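Probable adhesion protein (PDB 6RU4) probably serves as the periplasmic solute-binding component of a metal-transport system, holding ferrous iron or manganese in a histidine-lined site. Local coordinates at residues 94-99 and 107-112; 175-180 and 194-199; 246-251 and 269-274. All coordinates share one frame; numbering follows the deposited sequence.

The three contacts illustrate how a two-lobed solute-binding protein assembles a metal site from the loops that follow its strands. They come in series along the chain. Contact 1 lies in the long loop after strand 84-86, an edge strand of the first parallel sheet. Contacts 2 and 3 belong to the second parallel sheet, at strands 173-175 and 191-194 and at strand 244-248 with helix 260-277. The centres of contacts 1 and 2 are about 10 Å apart, those of contacts 2 and 3 about 15 Å, and those of contacts 1 and 3 about 20 Å. All three nevertheless send histidines to one manganese, so loops that follow strands of both sheets converge there.

Contact 1: residues 94-99 and 107-112. With MN (manganese (II) ion), chain E.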
ATOM      1  N   LEU A  94      -7.911   7.521   6.044  1.00 56.43           N
ATOM      2  CA  LEU A  94      -7.975   8.834   5.401  1.00 56.52           C
ATOM      3  C   LEU A  94      -9.087   8.725   4.361  1.00 65.15           C
ATOM      4  O   LEU A  94      -9.334   7.623   3.863  1.00 64.33           O
ATOM      5  CB  LEU A  94      -6.634   9.210   4.717  1.00 55.27           C
ATOM      6  CG  LEU A  94      -5.420   9.518   5.620  1.00 59.12           C
ATOM      7  CD1 LEU A  94      -4.152   9.750   4.807  1.00 57.35           C
ATOM      8  CD2 LEU A  94      -5.672  10.716   6.522  1.00 65.51           C
ATOM      9  N   ALA A  95      -9.794   9.822   4.067  1.00 67.42           N
ATOM     10  CA  ALA A  95     -10.887   9.790   3.097  1.00 70.76           C
ATOM     11  C   ALA A  95     -10.490  10.393   1.738  1.00 83.08           C
ATOM     12  O   ALA A  95     -11.278  11.143   1.152  1.00 84.98           O
ATOM     13  CB  ALA A  95     -12.118  10.479   3.669  1.00 72.82           C
ATOM     14  N   ALA A  96      -9.292  10.022   1.213  1.00 83.06           N
ATOM     15  CA  ALA A  96      -8.752  10.535  -0.059  1.00 84.62           C
ATOM     16  C   ALA A  96      -9.613  10.193  -1.302  1.00 93.51           C
ATOM     17  O   ALA A  96      -9.630   9.038  -1.742  1.00 91.92           O
ATOM     18  CB  ALA A  96      -7.294  10.091  -0.250  1.00 84.29           C
ATOM     19  N   THR A  97     -10.330  11.240  -1.845  1.00 95.55           N
ATOM     20  CA  THR A  97     -11.243  11.335  -3.022  1.00 98.11           C
ATOM     21  C   THR A  97     -12.242  10.059  -2.947  1.00108.07           C
ATOM     22  O   THR A  97     -12.680   9.828  -1.816  1.00107.91           O
ATOM     23  CB  THR A  97     -10.429  11.706  -4.306  1.00101.96           C
ATOM     24  OG1 THR A  97     -11.312  11.944  -5.406  1.00100.85           O
ATOM     25  CG2 THR A  97      -9.302  10.729  -4.664  1.00 97.47           C
ATOM     26  N   GLY A  98     -12.702   9.318  -3.992  1.00109.11           N
ATOM     27  CA  GLY A  98     -12.453   9.291  -5.434  1.00110.71           C
ATOM     28  C   GLY A  98     -11.627   8.101  -5.914  1.00117.39           C
ATOM     29  O   GLY A  98     -10.400   8.179  -5.838  1.00115.83           O
ATOM     30  N   MET A  99     -12.198   6.979  -6.456  1.00117.20           N
ATOM     31  CA  MET A  99     -13.553   6.435  -6.726  1.00119.48           C
ATOM     32  C   MET A  99     -14.590   7.393  -7.438  1.00124.23           C
ATOM     33  O   MET A  99     -15.786   7.072  -7.470  1.00125.23           O
ATOM     34  CB  MET A  99     -14.166   5.787  -5.477  1.00122.40           C
ATOM     35  CG  MET A  99     -13.616   4.359  -5.187  1.00125.94           C
ATOM     36  SD  MET A  99     -11.825   4.232  -4.806  1.00129.01           S
ATOM     37  CE  MET A  99     -11.843   2.927  -3.562  1.00125.15           C
ATOM     38  N   VAL A 107     -14.857   8.385  -0.675  1.00 75.29           N
ATOM     39  CA  VAL A 107     -14.552   7.050  -0.158  1.00 72.44           C
ATOM     40  C   VAL A 107     -13.290   7.062   0.711  1.00 69.12           C
ATOM     41  O   VAL A 107     -12.733   8.124   0.984  1.00 67.27           O
ATOM     42  CB  VAL A 107     -14.410   6.021  -1.320  1.00 76.25           C
ATOM     43  CG1 VAL A 107     -15.707   5.885  -2.114  1.00 77.93           C
ATOM     44  CG2 VAL A 107     -13.235   6.364  -2.226  1.00 74.55           C
ATOM     45  N   VAL A 108     -12.818   5.863   1.087  1.00 62.55           N
ATOM     46  CA  VAL A 108     -11.614   5.685   1.885  1.00 60.27           C
ATOM     47  C   VAL A 108     -10.396   5.299   1.026  1.00 59.76           C
ATOM     48  O   VAL A 108     -10.522   4.518   0.076  1.00 59.97           O
ATOM     49  CB  VAL A 108     -11.898   4.686   3.044  1.00 64.14           C
ATOM     50  CG1 VAL A 108     -10.670   3.854   3.420  1.00 63.08           C
ATOM     51  CG2 VAL A 108     -12.450   5.427   4.259  1.00 64.67           C
ATOM     52  N   ASN A 109      -9.215   5.855   1.389  1.00 51.84           N
ATOM     53  CA  ASN A 109      -7.927   5.539   0.794  1.00 48.81           C
ATOM     54  C   ASN A 109      -7.508   4.156   1.351  1.00 51.02           C
ATOM     55  O   ASN A 109      -7.299   4.035   2.565  1.00 51.24           O
ATOM     56  CB  ASN A 109      -6.878   6.603   1.151  1.00 44.30           C
ATOM     57  CG  ASN A 109      -5.602   6.487   0.329  1.00 57.92           C
ATOM     58  OD1 ASN A 109      -5.265   5.427  -0.182  1.00 47.23           O
ATOM     59  ND2 ASN A 109      -4.854   7.565   0.176  1.00 47.13           N
ATOM     60  N   PRO A 110      -7.390   3.096   0.508  1.00 44.53           N
ATOM     61  CA  PRO A 110      -7.056   1.767   1.048  1.00 42.70           C
ATOM     62  C   PRO A 110      -5.578   1.466   1.257  1.00 44.33           C
ATOM     63  O   PRO A 110      -5.249   0.374   1.705  1.00 47.18           O
ATOM     64  CB  PRO A 110      -7.669   0.810   0.013  1.00 44.55           C
ATOM     65  CG  PRO A 110      -8.246   1.692  -1.101  1.00 49.49           C
ATOM     66  CD  PRO A 110      -7.636   3.023  -0.947  1.00 45.31           C
ATOM     67  N   HIS A 111      -4.692   2.411   0.958  1.00 37.22           N
ATOM     68  CA  HIS A 111      -3.234   2.247   1.008  1.00 35.50           C
ATOM     69  C   HIS A 111      -2.613   2.476   2.350  1.00 42.28           C
ATOM     70  O   HIS A 111      -1.546   3.095   2.442  1.00 42.94           O
ATOM     71  CB  HIS A 111      -2.570   3.150  -0.037  1.00 35.43           C
ATOM     72  CG  HIS A 111      -3.122   2.940  -1.410  1.00 38.10           C
ATOM     73  ND1 HIS A 111      -4.317   3.514  -1.801  1.00 39.88           N
ATOM     74  CD2 HIS A 111      -2.643   2.187  -2.418  1.00 39.60           C
ATOM     75  CE1 HIS A 111      -4.493   3.152  -3.048  1.00 39.90           C
ATOM     76  NE2 HIS A 111      -3.492   2.367  -3.473  1.00 40.20           N
ATOM     77  N   THR A 112      -3.233   1.898   3.399  1.00 40.06           N
ATOM     78  CA  THR A 112      -2.775   1.995   4.784  1.00 39.59           C
ATOM     79  C   THR A 112      -1.421   1.347   4.903  1.00 45.18           C
ATOM     80  O   THR A 112      -0.551   1.836   5.623  1.00 46.82           O
ATOM     81  CB  THR A 112      -3.785   1.346   5.675  1.00 44.22           C
ATOM     82  OG1 THR A 112      -4.008   0.038   5.170  1.00 45.29           O
ATOM     83  CG2 THR A 112      -5.108   2.106   5.715  1.00 41.09           C
TER
HETATM   84 MN    MN E 401      -3.402   1.270  -5.448  1.00 43.00          MN
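The methyl group of Ala96 lies obliquely beside the edge of the Asn109 side chain between ND2 and CB, with Ala96 CB 3.5 Å from Asn109 ND2. With CG anti to the backbone N (chi1 -168°), the amide of Asn109 is placed to turn its oxygen to His111. There OD1 accepts two bonds: from His111 N at 3.3 Å, which closes an Asx turn, and from His111 ND1 at 2.7 Å. The second approaches nearly along the C=O axis and leaves OD1 near the imidazole plane, fixing the rotation of the ring. Its far nitrogen, His111 NE2, then meets the manganese at 2.3 Å.

Two backbone bonds join the segments, Asn109 N to Leu94 O at 3.0 Å and Val107 N to Thr97 O at 2.9 Å. Tyr182 OH hydrogen-bonds to both Leu94 N and Asn109 O, bracing the Leu94-Asn109 end of the pair. Farther along, Val107 lies nearly perpendicular to the methionine chain, its CG2 methyl 3.4 Å from Met99 CB, although Met99 is poorly ordered. The whole is a second-shell asparagine positioning a first-shell histidine, here within the six-histidine metal site completed by His41, His66, His177, His199 and His250.

Contact 2: residues 175-180 and 194-199; sequences TIHGAY and VVEPAH. With MN (manganese (II) ion), chain E.
Thr175 and Val194 pair in a parallel beta bridge at the ends of neighbouring strands 173-175 and 191-194, which a beta-alpha-beta crossover through the short helix 181-184 connects. Beyond the bridge the backbones stay joined by two hydrogen bonds: Val195 N to Thr175 O at 3.0 Å, then Glu196 N to Ile176 O, also 3.0 Å. Within the first segment the hydroxyl of Thr175, held between the backbone N and the carbonyl carbon (chi1 79°), donates to His177 O from well above that carbonyl's plane and ties down the turn carrying the histidine.

Two apolar contacts accompany these bonds. Ile176 and Val195 run side by side with their ends in one direction, Ile176 CD1 3.9 Å from Val195 CG2, and Ile237 of helix 234-241 packs on both. Val194 CG1 lies against the backbone of Gly178, 3.5 Å from its N.

The rings of His177 and His199 converge because both NE2 atoms bind the manganese, at 2.3 Å from His177 and 2.2 Å from His199; their planes stand 70° apart. His41, His66, His111 and His250 complete the site.

Glu196 OE1 comes within 3.1 Å of His177 ND1, close but too poorly angled for a hydrogen bond. A water bridges Gly178 N and Glu196 OE1, accepting from the first, donating to the second at 2.7 Å, and hovering over the centre of one face of the His177 imidazole.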
ATOM      1  N   THR A 175       0.843  13.258  -6.995  1.00 50.15           N
ATOM      2  CA  THR A 175       1.175  11.853  -7.270  1.00 49.37           C
ATOM      3  C   THR A 175       0.325  11.406  -8.452  1.00 53.95           C
ATOM      4  O   THR A 175      -0.725  12.011  -8.685  1.00 55.48           O
ATOM      5  CB  THR A 175       1.006  10.949  -6.020  1.00 47.71           C
ATOM      6  OG1 THR A 175      -0.368  10.648  -5.842  1.00 47.28           O
ATOM      7  CG2 THR A 175       1.593  11.557  -4.727  1.00 41.89           C
ATOM      8  N   ILE A 176       0.766  10.382  -9.216  1.00 48.44           N
ATOM      9  CA  ILE A 176      -0.030   9.868 -10.348  1.00 46.60           C
ATOM     10  C   ILE A 176      -1.184   9.053  -9.739  1.00 45.92           C
ATOM     11  O   ILE A 176      -2.347   9.384  -9.940  1.00 44.32           O
ATOM     12  CB  ILE A 176       0.856   9.024 -11.336  1.00 49.28           C
ATOM     13  CG1 ILE A 176       1.897   9.907 -12.093  1.00 49.22           C
ATOM     14  CG2 ILE A 176       0.028   8.138 -12.303  1.00 48.85           C
ATOM     15  CD1 ILE A 176       1.387  11.048 -12.926  1.00 50.13           C
ATOM     16  N   HIS A 177      -0.809   8.050  -8.932  1.00 41.05           N
ATOM     17  CA  HIS A 177      -1.621   7.072  -8.219  1.00 41.17           C
ATOM     18  C   HIS A 177      -1.811   7.569  -6.783  1.00 46.64           C
ATOM     19  O   HIS A 177      -0.840   8.011  -6.180  1.00 46.25           O
ATOM     20  CB  HIS A 177      -0.859   5.716  -8.218  1.00 41.68           C
ATOM     21  CG  HIS A 177      -1.698   4.526  -7.890  1.00 44.56           C
ATOM     22  ND1 HIS A 177      -2.359   3.809  -8.881  1.00 46.79           N
ATOM     23  CD2 HIS A 177      -1.942   3.946  -6.696  1.00 45.13           C
ATOM     24  CE1 HIS A 177      -3.015   2.856  -8.251  1.00 45.56           C
ATOM     25  NE2 HIS A 177      -2.790   2.892  -6.932  1.00 44.89           N
ATOM     26  N   GLY A 178      -3.041   7.495  -6.258  1.00 44.37           N
ATOM     27  CA  GLY A 178      -3.388   7.952  -4.911  1.00 43.75           C
ATOM     28  C   GLY A 178      -3.035   7.009  -3.789  1.00 48.10           C
ATOM     29  O   GLY A 178      -3.841   6.785  -2.888  1.00 48.70           O
ATOM     30  N   ALA A 179      -1.816   6.495  -3.810  1.00 44.71           N
ATOM     31  CA  ALA A 179      -1.289   5.553  -2.830  1.00 44.38           C
ATOM     32  C   ALA A 179      -0.448   6.161  -1.674  1.00 48.33           C
ATOM     33  O   ALA A 179      -0.198   5.474  -0.667  1.00 49.00           O
ATOM     34  CB  ALA A 179      -0.432   4.530  -3.567  1.00 44.91           C
ATOM     35  N   TYR A 180       0.023   7.406  -1.821  1.00 43.32           N
ATOM     36  CA  TYR A 180       1.040   7.912  -0.907  1.00 43.78           C
ATOM     37  C   TYR A 180       0.615   8.963   0.130  1.00 46.48           C
ATOM     38  O   TYR A 180       1.470   9.501   0.838  1.00 43.40           O
ATOM     39  CB  TYR A 180       2.215   8.409  -1.754  1.00 45.12           C
ATOM     40  CG  TYR A 180       2.636   7.349  -2.747  1.00 46.58           C
ATOM     41  CD1 TYR A 180       3.250   6.178  -2.323  1.00 48.44           C
ATOM     42  CD2 TYR A 180       2.317   7.466  -4.098  1.00 48.33           C
ATOM     43  CE1 TYR A 180       3.594   5.173  -3.226  1.00 50.00           C
ATOM     44  CE2 TYR A 180       2.662   6.467  -5.013  1.00 49.74           C
ATOM     45  CZ  TYR A 180       3.303   5.323  -4.571  1.00 58.37           C
ATOM     46  OH  TYR A 180       3.672   4.341  -5.455  1.00 62.54           O
ATOM     47  N   VAL A 194      -3.930  14.417  -7.065  1.00 43.58           N
ATOM     48  CA  VAL A 194      -3.765  13.043  -7.541  1.00 42.19           C
ATOM     49  C   VAL A 194      -4.239  13.084  -9.017  1.00 45.85           C
ATOM     50  O   VAL A 194      -5.338  13.560  -9.303  1.00 46.60           O
ATOM     51  CB  VAL A 194      -4.531  12.008  -6.663  1.00 44.80           C
ATOM     52  CG1 VAL A 194      -4.432  10.598  -7.245  1.00 44.12           C
ATOM     53  CG2 VAL A 194      -4.018  12.030  -5.228  1.00 43.41           C
ATOM     54  N   VAL A 195      -3.385  12.654  -9.941  1.00 42.86           N
ATOM     55  CA  VAL A 195      -3.659  12.691 -11.388  1.00 44.18           C
ATOM     56  C   VAL A 195      -4.774  11.718 -11.810  1.00 48.79           C
ATOM     57  O   VAL A 195      -5.633  12.090 -12.611  1.00 49.51           O
ATOM     58  CB  VAL A 195      -2.364  12.495 -12.209  1.00 48.34           C
ATOM     59  CG1 VAL A 195      -2.649  12.514 -13.707  1.00 49.58           C
ATOM     60  CG2 VAL A 195      -1.334  13.566 -11.846  1.00 47.55           C
ATOM     61  N   GLU A 196      -4.752  10.482 -11.279  1.00 44.56           N
ATOM     62  CA  GLU A 196      -5.767   9.469 -11.542  1.00 44.42           C
ATOM     63  C   GLU A 196      -7.110   9.938 -10.958  1.00 47.84           C
ATOM     64  O   GLU A 196      -7.154  10.262  -9.772  1.00 46.92           O
ATOM     65  CB  GLU A 196      -5.350   8.127 -10.935  1.00 45.23           C
ATOM     66  CG  GLU A 196      -4.344   7.360 -11.783  1.00 55.30           C
ATOM     67  CD  GLU A 196      -4.036   5.950 -11.326  1.00 66.33           C
ATOM     68  OE1 GLU A 196      -4.536   5.543 -10.248  1.00 47.26           O
ATOM     69  OE2 GLU A 196      -3.274   5.256 -12.043  1.00 61.27           O
ATOM     70  N   PRO A 197      -8.191  10.050 -11.773  1.00 46.29           N
ATOM     71  CA  PRO A 197      -9.471  10.557 -11.240  1.00 47.13           C
ATOM     72  C   PRO A 197     -10.105   9.695 -10.151  1.00 53.39           C
ATOM     73  O   PRO A 197     -10.800  10.223  -9.276  1.00 54.84           O
ATOM     74  CB  PRO A 197     -10.357  10.655 -12.483  1.00 50.25           C
ATOM     75  CG  PRO A 197      -9.769   9.688 -13.447  1.00 54.69           C
ATOM     76  CD  PRO A 197      -8.302   9.761 -13.217  1.00 48.95           C
ATOM     77  N   ALA A 198      -9.830   8.384 -10.194  1.00 49.13           N
ATOM     78  CA  ALA A 198     -10.298   7.364  -9.261  1.00 48.41           C
ATOM     79  C   ALA A 198      -9.219   6.274  -9.184  1.00 49.51           C
ATOM     80  O   ALA A 198      -8.431   6.124 -10.133  1.00 48.15           O
ATOM     81  CB  ALA A 198     -11.612   6.768  -9.759  1.00 50.69           C
ATOM     82  N   HIS A 199      -9.195   5.511  -8.074  1.00 43.67           N
ATOM     83  CA  HIS A 199      -8.213   4.467  -7.836  1.00 43.24           C
ATOM     84  C   HIS A 199      -8.022   3.504  -9.009  1.00 52.91           C
ATOM     85  O   HIS A 199      -8.943   2.754  -9.360  1.00 55.18           O
ATOM     86  CB  HIS A 199      -8.524   3.699  -6.546  1.00 43.22           C
ATOM     87  CG  HIS A 199      -7.434   2.754  -6.131  1.00 45.38           C
ATOM     88  ND1 HIS A 199      -7.725   1.538  -5.536  1.00 46.65           N
ATOM     89  CD2 HIS A 199      -6.086   2.891  -6.224  1.00 45.53           C
ATOM     90  CE1 HIS A 199      -6.551   0.980  -5.294  1.00 45.30           C
ATOM     91  NE2 HIS A 199      -5.538   1.748  -5.718  1.00 45.01           N
TER
HETATM   92 MN    MN E 401      -3.402   1.270  -5.448  1.00 43.00          MN
HETATM   93  O   HOH W   1      -5.126   6.366  -7.741  1.00 31.15           O

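Contact 3: residues 246-251 and 269-274. With MN (manganese (II) ion), chain E.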
ATOM      1  N   TYR A 246       9.781  12.184  -9.589  1.00 48.56           N
ATOM      2  CA  TYR A 246      10.348  11.211  -8.665  1.00 47.46           C
ATOM      3  C   TYR A 246       9.420  10.014  -8.746  1.00 53.24           C
ATOM      4  O   TYR A 246       8.257  10.178  -9.122  1.00 53.45           O
ATOM      5  CB  TYR A 246      10.413  11.780  -7.222  1.00 46.55           C
ATOM      6  CG  TYR A 246      11.350  12.960  -7.064  1.00 46.71           C
ATOM      7  CD1 TYR A 246      10.927  14.250  -7.346  1.00 48.34           C
ATOM      8  CD2 TYR A 246      12.667  12.783  -6.655  1.00 47.82           C
ATOM      9  CE1 TYR A 246      11.800  15.334  -7.267  1.00 48.78           C
ATOM     10  CE2 TYR A 246      13.549  13.863  -6.558  1.00 49.04           C
ATOM     11  CZ  TYR A 246      13.109  15.139  -6.864  1.00 51.10           C
ATOM     12  OH  TYR A 246      13.935  16.229  -6.747  1.00 45.39           O
ATOM     13  N   SER A 247       9.919   8.811  -8.440  1.00 50.16           N
ATOM     14  CA  SER A 247       9.087   7.617  -8.523  1.00 48.15           C
ATOM     15  C   SER A 247       9.043   6.868  -7.221  1.00 51.61           C
ATOM     16  O   SER A 247      10.062   6.755  -6.531  1.00 55.08           O
ATOM     17  CB  SER A 247       9.577   6.701  -9.647  1.00 51.48           C
ATOM     18  OG  SER A 247       9.218   7.191 -10.925  1.00 60.52           O
ATOM     19  N   LEU A 248       7.870   6.309  -6.900  1.00 44.49           N
ATOM     20  CA  LEU A 248       7.698   5.514  -5.693  1.00 42.51           C
ATOM     21  C   LEU A 248       7.160   4.128  -6.020  1.00 44.88           C
ATOM     22  O   LEU A 248       6.604   3.902  -7.088  1.00 41.15           O
ATOM     23  CB  LEU A 248       6.824   6.226  -4.628  1.00 41.07           C
ATOM     24  CG  LEU A 248       7.299   7.571  -4.083  1.00 44.92           C
ATOM     25  CD1 LEU A 248       6.256   8.157  -3.171  1.00 43.90           C
ATOM     26  CD2 LEU A 248       8.647   7.466  -3.364  1.00 43.44           C
ATOM     27  N   SER A 249       7.358   3.210  -5.079  1.00 44.84           N
ATOM     28  CA  SER A 249       6.928   1.823  -5.125  1.00 44.55           C
ATOM     29  C   SER A 249       5.636   1.634  -4.344  1.00 47.89           C
ATOM     30  O   SER A 249       5.532   2.068  -3.191  1.00 47.51           O
ATOM     31  CB  SER A 249       8.013   0.945  -4.524  1.00 48.32           C
ATOM     32  OG  SER A 249       7.609  -0.406  -4.587  1.00 59.63           O
ATOM     33  N   HIS A 250       4.659   0.961  -4.975  1.00 44.12           N
ATOM     34  CA  HIS A 250       3.357   0.612  -4.408  1.00 43.08           C
ATOM     35  C   HIS A 250       3.492  -0.752  -3.694  1.00 51.30           C
ATOM     36  O   HIS A 250       2.580  -1.160  -2.961  1.00 51.94           O
ATOM     37  CB  HIS A 250       2.320   0.563  -5.550  1.00 43.02           C
ATOM     38  CG  HIS A 250       0.868   0.415  -5.171  1.00 44.70           C
ATOM     39  ND1 HIS A 250       0.390  -0.728  -4.562  1.00 45.30           N
ATOM     40  CD2 HIS A 250      -0.183   1.207  -5.478  1.00 45.91           C
ATOM     41  CE1 HIS A 250      -0.917  -0.584  -4.478  1.00 44.07           C
ATOM     42  NE2 HIS A 250      -1.313   0.564  -5.006  1.00 44.95           N
ATOM     43  N   ILE A 251       4.671  -1.422  -3.849  1.00 50.16           N
ATOM     44  CA  ILE A 251       5.026  -2.739  -3.272  1.00 50.34           C
ATOM     45  C   ILE A 251       4.003  -3.780  -3.816  1.00 53.39           C
ATOM     46  O   ILE A 251       3.281  -4.391  -3.054  1.00 53.35           O
ATOM     47  CB  ILE A 251       5.212  -2.693  -1.689  1.00 53.34           C
ATOM     48  CG1 ILE A 251       6.111  -1.489  -1.252  1.00 53.33           C
ATOM     49  CG2 ILE A 251       5.791  -4.019  -1.127  1.00 55.71           C
ATOM     50  CD1 ILE A 251       6.039  -1.057   0.224  1.00 60.18           C
ATOM     51  N   LEU A 269      10.881   6.167   1.465  1.00 55.27           N
ATOM     52  CA  LEU A 269      11.212   7.194   2.447  1.00 55.52           C
ATOM     53  C   LEU A 269      12.475   7.968   2.036  1.00 61.95           C
ATOM     54  O   LEU A 269      12.495   9.186   2.203  1.00 62.67           O
ATOM     55  CB  LEU A 269      11.318   6.610   3.873  1.00 55.47           C
ATOM     56  CG  LEU A 269      10.082   5.851   4.421  1.00 57.53           C
ATOM     57  CD1 LEU A 269      10.385   5.168   5.719  1.00 58.52           C
ATOM     58  CD2 LEU A 269       8.910   6.747   4.619  1.00 57.20           C
ATOM     59  N   ASP A 270      13.476   7.299   1.413  1.00 59.21           N
ATOM     60  CA  ASP A 270      14.689   7.981   0.939  1.00 61.09           C
ATOM     61  C   ASP A 270      14.423   8.830  -0.316  1.00 63.86           C
ATOM     62  O   ASP A 270      15.073   9.865  -0.496  1.00 64.37           O
ATOM     63  CB  ASP A 270      15.870   7.017   0.711  1.00 65.53           C
ATOM     64  CG  ASP A 270      16.510   6.413   1.955  1.00 86.68           C
ATOM     65  OD1 ASP A 270      16.614   7.129   2.987  1.00 89.44           O
ATOM     66  OD2 ASP A 270      16.938   5.238   1.890  1.00 95.05           O
ATOM     67  N   THR A 271      13.455   8.415  -1.161  1.00 58.55           N
ATOM     68  CA  THR A 271      13.060   9.171  -2.359  1.00 57.43           C
ATOM     69  C   THR A 271      12.351  10.457  -1.939  1.00 59.38           C
ATOM     70  O   THR A 271      12.626  11.515  -2.510  1.00 59.66           O
ATOM     71  CB  THR A 271      12.235   8.302  -3.332  1.00 62.96           C
ATOM     72  OG1 THR A 271      13.030   7.191  -3.743  1.00 65.54           O
ATOM     73  CG2 THR A 271      11.786   9.064  -4.574  1.00 61.20           C
ATOM     74  N   VAL A 272      11.461  10.370  -0.922  1.00 53.49           N
ATOM     75  CA  VAL A 272      10.728  11.520  -0.386  1.00 51.28           C
ATOM     76  C   VAL A 272      11.714  12.494   0.257  1.00 57.49           C
ATOM     77  O   VAL A 272      11.596  13.695   0.041  1.00 57.03           O
ATOM     78  CB  VAL A 272       9.578  11.104   0.560  1.00 53.11           C
ATOM     79  CG1 VAL A 272       8.871  12.323   1.130  1.00 52.17           C
ATOM     80  CG2 VAL A 272       8.576  10.201  -0.168  1.00 51.84           C
ATOM     81  N   VAL A 273      12.741  11.974   0.973  1.00 55.32           N
ATOM     82  CA  VAL A 273      13.791  12.806   1.564  1.00 55.53           C
ATOM     83  C   VAL A 273      14.572  13.515   0.453  1.00 57.36           C
ATOM     84  O   VAL A 273      14.717  14.734   0.524  1.00 57.76           O
ATOM     85  CB  VAL A 273      14.684  12.040   2.579  1.00 60.64           C
ATOM     86  CG1 VAL A 273      15.976  12.793   2.905  1.00 62.00           C
ATOM     87  CG2 VAL A 273      13.901  11.722   3.854  1.00 59.75           C
ATOM     88  N   ARG A 274      14.995  12.779  -0.598  1.00 52.21           N
ATOM     89  CA  ARG A 274      15.723  13.334  -1.751  1.00 52.81           C
ATOM     90  C   ARG A 274      14.917  14.443  -2.444  1.00 56.38           C
ATOM     91  O   ARG A 274      15.492  15.482  -2.768  1.00 56.72           O
ATOM     92  CB  ARG A 274      16.111  12.225  -2.733  1.00 55.09           C
ATOM     93  CG  ARG A 274      17.117  12.634  -3.809  1.00 72.37           C
ATOM     94  CD  ARG A 274      17.552  11.471  -4.690  1.00 85.16           C
ATOM     95  NE  ARG A 274      16.476  10.971  -5.553  1.00 96.18           N
ATOM     96  CZ  ARG A 274      16.314  11.310  -6.829  1.00114.95           C
ATOM     97  NH1 ARG A 274      15.307  10.805  -7.533  1.00103.54           N
ATOM     98  NH2 ARG A 274      17.155  12.156  -7.412  1.00103.72           N
TER
HETATM   99 MN    MN E 401      -3.402   1.270  -5.448  1.00 43.00          MN
HETATM  100  O   HOH W   2      13.276   8.486  -7.653  1.00 45.62           O
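The guanidinium of Arg274 has Tyr246 over one of its faces, with ring atom CE2 3.6 Å above the plane and displaced from the centre of the group. At the edge, in plane, a water accepts from Arg274 NH1 at 3.1 Å and reaches Ser247 N by a weak bond. Ring and guanidinium are inclined at 58°, so the two meet obliquely and are not stacked. A bend at chi3 (68°) brings the otherwise extended arginine chain back to the tyrosine. At the far end of the phenol, Tyr246 OH hydrogen-bonds to Glu278 OE1.

One turn earlier in the helix, Thr271 faces the strand. Its methyl, CG2, is anti to the backbone N and faces the sheet, 3.5 Å from Ser247 O and close to Tyr246 CB, while OG1 turns back to hydrogen-bond with Arg267 O of its own helix. Leu248 and Thr271 run past one another head to tail, Leu248 CD2 lying 3.7 Å from Thr271 CB. Leu248 CD2 also reaches Val272 CG2 at 4.2 Å, extending the apolar seam by one more helix residue.

Polar links take over where the strand ends. Asn268 OD1 accepts from Ser249 N, and Ser249 OG hydrogen-bonds to Glu264 OE1, both partners lying on helix 260-277. Ser249 OG also accepts from Ile251 N at 3.2 Å, an ST turn that spans His250, whose NE2 binds the manganese at 2.2 Å.

The axes of strand 246-248 and helix 269-274 approach to 8.6 Å and run nearly antiparallel, at 160°. This is the strand-then-helix layering of an alpha/beta domain, in which a helix covers the last strand of a parallel sheet and the loop between them supplies a metal ligand.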